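PDB 3ONQ: regulator of polyketide synthase expression from Bifidobacterium adolescentis, which is of unknown function but probably binds DNA through a helix-turn-helix domain and regulates polyketide synthase genes. Local coordinates for residues T198-L212 with L219-A233. Residues are numbered along the deposited sequence; the frame is centred on the assembly and turned at random.
Sequences TYLTVSTFLKYGSSL and LNVHPNTVRYRLKRA. With SO4 (sulfate ion), chain S; SO4 (sulfate ion), chain R.
Leu230 drives its CD1 methyl over the centre of the Phe205 ring, 3.7 Å from the centroid and 6° off the normal, a CH-pi contact at the heart of this helix crossing. The ring's opposite face lies against Ser210 CA, so the phenyl is sandwiched, while the other Leu230 branch, CD2, rests on Val202 CG2. A branched leucine suits the place because its two methyls serve two neighbours. Leu212 sits as a knob among Pro223, Val226, Arg227 and Leu230; its CD2 presses to 3.4 Å from Val226 CG1, tighter than usual. Small Ala233 lets the helices close near Thr198, its CB 3.7 Å from Val202 CG2.

Towards the chain S sulfate the contact turns polar. Thr201 is amphipathic: CG2, anti to the backbone N, packs on Val226, while OG1 accepts from Arg229 NH1 at 3.0 Å and also bonds Pro197 O. The extended Arg229 chain offers NE and NH2 to this sulfate, probably from the crystallisation liquor, in two nearly straight bonds; a DNA phosphate could be met likewise. Looseness is confined to the ends: poorly ordered Arg232, whose NH1 reaches Thr198 OG1 (also bonded to Asp196) at 2.8 Å; exposed Arg227, its guanidinium face under Leu212 CD1; and exposed Leu200, its CD2 3.8 Å from Leu219 CD2.

Segments 198-207 and 223-233 cross at -105°. Helix 223-237, second of the helix-turn-helix pair with 212-219, is probably the recognition helix. Helix 212-219 touches Phe205 and Val226, Leu189 of helix 175-190 packs on Val202 and Ala233, and helix 244-261 backs Leu206.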
loop_
_atom_site.group_PDB
_atom_site.type_symbol
_atom_site.label_atom_id
_atom_site.label_comp_id
_atom_site.label_asym_id
_atom_site.label_seq_id
_atom_site.Cartn_x
_atom_site.Cartn_y
_atom_site.Cartn_z
ATOM N N THR B 198 11.583 1.867 31.651
ATOM C CA THR B 198 11.214 3.217 31.208
ATOM C C THR B 198 9.704 3.360 30.980
ATOM O O THR B 198 9.072 4.253 31.534
ATOM C CB THR B 198 11.981 3.637 29.931
ATOM O OG1 THR B 198 13.377 3.352 30.085
ATOM C CG2 THR B 198 11.810 5.118 29.663
ATOM N N TYR B 199 9.130 2.468 30.176
ATOM C CA TYR B 199 7.707 2.533 29.844
ATOM C C TYR B 199 6.822 2.469 31.087
ATOM O O TYR B 199 5.900 3.262 31.254
ATOM C CB TYR B 199 7.320 1.397 28.891
ATOM C CG TYR B 199 5.849 1.380 28.529
ATOM C CD1 TYR B 199 5.368 2.133 27.461
ATOM C CD2 TYR B 199 4.939 0.621 29.258
ATOM C CE1 TYR B 199 4.024 2.121 27.121
ATOM C CE2 TYR B 199 3.584 0.618 28.935
ATOM C CZ TYR B 199 3.142 1.362 27.859
ATOM O OH TYR B 199 1.813 1.355 27.521
ATOM N N LEU B 200 7.093 1.506 31.951
ATOM C CA LEU B 200 6.317 1.378 33.175
ATOM C C LEU B 200 6.403 2.665 33.988
ATOM O O LEU B 200 5.405 3.111 34.556
ATOM C CB LEU B 200 6.809 0.198 34.001
ATOM C CG LEU B 200 6.167 0.027 35.375
ATOM C CD1 LEU B 200 4.679 -0.274 35.236
ATOM C CD2 LEU B 200 6.882 -1.090 36.123
ATOM N N THR B 201 7.585 3.276 34.016
ATOM C CA THR B 201 7.808 4.464 34.850
ATOM C C THR B 201 7.075 5.682 34.317
ATOM O O THR B 201 6.457 6.423 35.080
ATOM C CB THR B 201 9.306 4.804 35.010
ATOM O OG1 THR B 201 9.999 3.663 35.516
ATOM C CG2 THR B 201 9.484 5.967 35.991
ATOM N N VAL B 202 7.144 5.899 33.009
ATOM C CA VAL B 202 6.396 6.990 32.390
ATOM C C VAL B 202 4.893 6.769 32.587
ATOM O O VAL B 202 4.156 7.673 32.962
ATOM C CB VAL B 202 6.701 7.060 30.869
ATOM C CG1 VAL B 202 5.760 8.031 30.175
ATOM C CG2 VAL B 202 8.158 7.450 30.634
ATOM N N SER B 203 4.441 5.552 32.318
ATOM C CA SER B 203 3.028 5.240 32.441
ATOM C C SER B 203 2.563 5.510 33.869
ATOM O O SER B 203 1.521 6.123 34.103
ATOM C CB SER B 203 2.803 3.771 32.106
ATOM O OG SER B 203 1.444 3.436 32.294
ATOM N N THR B 204 3.345 5.035 34.831
ATOM C CA THR B 204 2.967 5.168 36.226
ATOM C C THR B 204 3.001 6.638 36.628
ATOM O O THR B 204 2.136 7.101 37.347
ATOM C CB THR B 204 3.920 4.373 37.144
ATOM O OG1 THR B 204 3.923 2.992 36.760
ATOM C CG2 THR B 204 3.485 4.494 38.579
ATOM N N PHE B 205 3.984 7.372 36.135
ATOM C CA PHE B 205 4.126 8.774 36.475
ATOM C C PHE B 205 2.915 9.573 36.018
ATOM O O PHE B 205 2.389 10.369 36.766
ATOM C CB PHE B 205 5.392 9.310 35.818
ATOM C CG PHE B 205 5.646 10.769 36.048
ATOM C CD1 PHE B 205 6.154 11.220 37.246
ATOM C CD2 PHE B 205 5.408 11.688 35.053
ATOM C CE1 PHE B 205 6.398 12.550 37.443
ATOM C CE2 PHE B 205 5.658 13.017 35.253
ATOM C CZ PHE B 205 6.151 13.446 36.449
ATOM N N LEU B 206 2.467 9.328 34.796
ATOM C CA LEU B 206 1.302 10.003 34.244
ATOM C C LEU B 206 0.017 9.659 34.981
ATOM O O LEU B 206 -0.793 10.519 35.260
ATOM C CB LEU B 206 1.162 9.699 32.757
ATOM C CG LEU B 206 2.256 10.247 31.845
ATOM C CD1 LEU B 206 2.109 9.711 30.452
ATOM C CD2 LEU B 206 2.293 11.746 31.833
ATOM N N LYS B 207 -0.130 8.387 35.314
ATOM C CA LYS B 207 -1.297 7.871 35.997
ATOM C C LYS B 207 -1.445 8.505 37.362
ATOM O O LYS B 207 -2.542 8.789 37.807
ATOM C CB LYS B 207 -1.187 6.360 36.138
ATOM C CG LYS B 207 -2.314 5.722 36.895
ATOM C CD LYS B 207 -2.169 4.216 36.926
ATOM C CE LYS B 207 -3.213 3.583 37.822
ATOM N NZ LYS B 207 -3.252 2.101 37.690
ATOM N N TYR B 208 -0.320 8.730 38.016
ATOM C CA TYR B 208 -0.300 9.195 39.389
ATOM C C TYR B 208 -0.162 10.690 39.535
ATOM O O TYR B 208 0.304 11.171 40.545
ATOM C CB TYR B 208 0.733 8.448 40.219
ATOM C CG TYR B 208 0.249 7.082 40.599
ATOM C CD1 TYR B 208 0.349 6.028 39.721
ATOM C CD2 TYR B 208 -0.338 6.852 41.827
ATOM C CE1 TYR B 208 -0.105 4.788 40.053
ATOM C CE2 TYR B 208 -0.786 5.608 42.173
ATOM C CZ TYR B 208 -0.674 4.580 41.281
ATOM O OH TYR B 208 -1.131 3.332 41.611
ATOM N N GLY B 209 -0.563 11.422 38.510
ATOM C CA GLY B 209 -0.555 12.864 38.589
ATOM C C GLY B 209 0.747 13.570 38.325
ATOM O O GLY B 209 0.932 14.700 38.747
ATOM N N SER B 210 1.658 12.912 37.633
ATOM C CA SER B 210 2.922 13.543 37.328
ATOM C C SER B 210 3.612 13.938 38.613
ATOM O O SER B 210 4.167 15.012 38.724
ATOM C CB SER B 210 2.704 14.766 36.446
ATOM O OG SER B 210 2.480 14.389 35.112
ATOM N N SER B 211 3.542 13.053 39.595
ATOM C CA SER B 211 4.221 13.245 40.874
ATOM C C SER B 211 5.407 12.306 41.000
ATOM O O SER B 211 5.237 11.084 40.954
ATOM C CB SER B 211 3.260 12.954 42.021
ATOM O OG SER B 211 3.996 12.760 43.218
ATOM N N LEU B 212 6.608 12.859 41.162
ATOM C CA LEU B 212 7.783 12.026 41.376
ATOM C C LEU B 212 7.605 11.141 42.596
ATOM O O LEU B 212 7.883 9.939 42.550
ATOM C CB LEU B 212 9.032 12.870 41.581
ATOM C CG LEU B 212 9.737 13.350 40.326
ATOM C CD1 LEU B 212 11.016 14.052 40.733
ATOM C CD2 LEU B 212 10.027 12.188 39.389
ATOM N N LEU B 219 6.407 2.407 42.656
ATOM C CA LEU B 219 7.342 1.492 42.001
ATOM C C LEU B 219 8.442 0.957 42.904
ATOM O O LEU B 219 9.282 0.166 42.468
ATOM C CB LEU B 219 7.969 2.172 40.783
ATOM C CG LEU B 219 7.026 2.525 39.633
ATOM C CD1 LEU B 219 7.778 3.307 38.579
ATOM C CD2 LEU B 219 6.380 1.274 39.044
ATOM N N ASN B 220 8.450 1.396 44.161
ATOM C CA ASN B 220 9.516 1.024 45.074
ATOM C C ASN B 220 10.908 1.361 44.557
ATOM O O ASN B 220 11.815 0.534 44.641
ATOM C CB ASN B 220 9.445 -0.468 45.406
ATOM C CG ASN B 220 8.186 -0.829 46.164
ATOM O OD1 ASN B 220 7.595 0.015 46.836
ATOM N ND2 ASN B 220 7.771 -2.086 46.065
ATOM N N VAL B 221 11.077 2.569 44.027
ATOM C CA VAL B 221 12.403 3.055 43.658
ATOM C C VAL B 221 12.601 4.454 44.227
ATOM O O VAL B 221 11.644 5.090 44.647
ATOM C CB VAL B 221 12.603 3.121 42.119
ATOM C CG1 VAL B 221 12.478 1.748 41.497
ATOM C CG2 VAL B 221 11.615 4.100 41.490
ATOM N N HIS B 222 13.844 4.924 44.226
ATOM C CA HIS B 222 14.165 6.269 44.685
ATOM C C HIS B 222 13.591 7.285 43.702
ATOM O O HIS B 222 13.569 7.026 42.497
ATOM C CB HIS B 222 15.679 6.439 44.748
ATOM C CG HIS B 222 16.121 7.632 45.536
ATOM N ND1 HIS B 222 16.082 8.914 45.035
ATOM C CD2 HIS B 222 16.615 7.738 46.798
ATOM C CE1 HIS B 222 16.523 9.758 45.951
ATOM N NE2 HIS B 222 16.854 9.070 47.027
ATOM N N PRO B 223 13.118 8.436 44.202
ATOM C CA PRO B 223 12.630 9.503 43.316
ATOM C C PRO B 223 13.633 9.888 42.217
ATOM O O PRO B 223 13.216 10.130 41.080
ATOM C CB PRO B 223 12.398 10.671 44.277
ATOM C CG PRO B 223 11.999 9.984 45.559
ATOM C CD PRO B 223 12.833 8.725 45.621
ATOM N N ASN B 224 14.923 9.943 42.550
ATOM C CA ASN B 224 15.970 10.203 41.561
ATOM C C ASN B 224 15.956 9.192 40.434
ATOM O O ASN B 224 16.331 9.498 39.302
ATOM C CB ASN B 224 17.357 10.198 42.205
ATOM C CG ASN B 224 17.596 11.408 43.082
ATOM O OD1 ASN B 224 16.849 12.385 43.022
ATOM N ND2 ASN B 224 18.650 11.357 43.898
ATOM N N THR B 225 15.536 7.975 40.747
ATOM C CA THR B 225 15.500 6.936 39.738
ATOM C C THR B 225 14.370 7.211 38.745
ATOM O O THR B 225 14.547 7.059 37.525
ATOM C CB THR B 225 15.394 5.542 40.372
ATOM O OG1 THR B 225 16.626 5.257 41.040
ATOM C CG2 THR B 225 15.156 4.486 39.317
ATOM N N VAL B 226 13.222 7.633 39.263
ATOM C CA VAL B 226 12.125 8.045 38.400
ATOM C C VAL B 226 12.578 9.220 37.537
ATOM O O VAL B 226 12.337 9.243 36.329
ATOM C CB VAL B 226 10.896 8.476 39.205
ATOM C CG1 VAL B 226 9.806 9.002 38.260
ATOM C CG2 VAL B 226 10.375 7.316 40.047
ATOM N N ARG B 227 13.237 10.189 38.169
ATOM C CA ARG B 227 13.731 11.370 37.470
ATOM C C ARG B 227 14.609 10.960 36.299
ATOM O O ARG B 227 14.432 11.426 35.177
ATOM C CB ARG B 227 14.530 12.245 38.431
ATOM C CG ARG B 227 14.115 13.704 38.466
ATOM C CD ARG B 227 15.022 14.503 39.403
ATOM N NE ARG B 227 14.872 14.090 40.798
ATOM C CZ ARG B 227 14.167 14.760 41.707
ATOM N NH1 ARG B 227 14.080 14.305 42.952
ATOM N NH2 ARG B 227 13.552 15.888 41.376
ATOM N N TYR B 228 15.555 10.071 36.570
ATOM C CA TYR B 228 16.495 9.612 35.563
ATOM C C TYR B 228 15.773 8.911 34.408
ATOM O O TYR B 228 16.065 9.160 33.232
ATOM C CB TYR B 228 17.543 8.695 36.214
ATOM C CG TYR B 228 18.552 8.084 35.257
ATOM C CD1 TYR B 228 19.737 8.749 34.943
ATOM C CD2 TYR B 228 18.332 6.834 34.686
ATOM C CE1 TYR B 228 20.671 8.191 34.073
ATOM C CE2 TYR B 228 19.258 6.269 33.811
ATOM C CZ TYR B 228 20.423 6.951 33.511
ATOM O OH TYR B 228 21.341 6.392 32.649
ATOM N N ARG B 229 14.827 8.038 34.726
ATOM C CA ARG B 229 14.057 7.373 33.669
ATOM C C ARG B 229 13.235 8.320 32.794
ATOM O O ARG B 229 13.178 8.140 31.574
ATOM C CB ARG B 229 13.163 6.275 34.241
ATOM C CG ARG B 229 13.961 5.134 34.853
ATOM C CD ARG B 229 13.070 4.257 35.696
ATOM N NE ARG B 229 13.811 3.175 36.328
ATOM C CZ ARG B 229 13.260 2.271 37.134
ATOM N NH1 ARG B 229 11.952 2.322 37.406
ATOM N NH2 ARG B 229 14.014 1.312 37.658
ATOM N N LEU B 230 12.588 9.315 33.400
ATOM C CA LEU B 230 11.806 10.270 32.607
ATOM C C LEU B 230 12.706 11.045 31.650
ATOM O O LEU B 230 12.335 11.314 30.512
ATOM C CB LEU B 230 11.040 11.238 33.500
ATOM C CG LEU B 230 10.104 10.578 34.501
ATOM C CD1 LEU B 230 9.435 11.636 35.357
ATOM C CD2 LEU B 230 9.082 9.714 33.778
ATOM N N LYS B 231 13.894 11.393 32.130
ATOM C CA LYS B 231 14.861 12.117 31.321
ATOM C C LYS B 231 15.272 11.256 30.123
ATOM O O LYS B 231 15.315 11.732 28.981
ATOM C CB LYS B 231 16.068 12.510 32.175
ATOM C CG LYS B 231 17.132 13.307 31.438
ATOM C CD LYS B 231 18.165 13.863 32.410
ATOM C CE LYS B 231 19.501 14.116 31.718
ATOM N NZ LYS B 231 20.118 12.851 31.213
ATOM N N ARG B 232 15.537 9.981 30.382
ATOM C CA ARG B 232 15.880 9.057 29.310
ATOM C C ARG B 232 14.744 8.966 28.292
ATOM O O ARG B 232 14.972 8.998 27.080
ATOM C CB ARG B 232 16.194 7.671 29.877
ATOM C CG ARG B 232 16.588 6.645 28.825
ATOM C CD ARG B 232 16.372 5.215 29.320
ATOM N NE ARG B 232 17.255 4.864 30.432
ATOM C CZ ARG B 232 16.857 4.247 31.545
ATOM N NH1 ARG B 232 15.585 3.910 31.708
ATOM N NH2 ARG B 232 17.736 3.966 32.498
ATOM N N ALA B 233 13.511 8.858 28.778
ATOM C CA ALA B 233 12.359 8.795 27.876
ATOM C C ALA B 233 12.223 10.077 27.043
ATOM O O ALA B 233 11.768 10.032 25.907
ATOM C CB ALA B 233 11.082 8.521 28.651
HETATM S S SO4 S . 17.262 1.930 35.875
HETATM O O1 SO4 S . 18.581 2.269 36.399
HETATM O O2 SO4 S . 17.397 1.185 34.624
HETATM O O3 SO4 S . 16.568 1.104 36.860
HETATM O O4 SO4 S . 16.517 3.161 35.625
HETATM S S SO4 R . 0.567 -1.859 29.340
HETATM O O1 SO4 R . 0.605 -0.982 30.508
HETATM O O2 SO4 R . 1.693 -2.796 29.358
HETATM O O3 SO4 R . -0.693 -2.598 29.332
HETATM O O4 SO4 R . 0.640 -1.041 28.134
#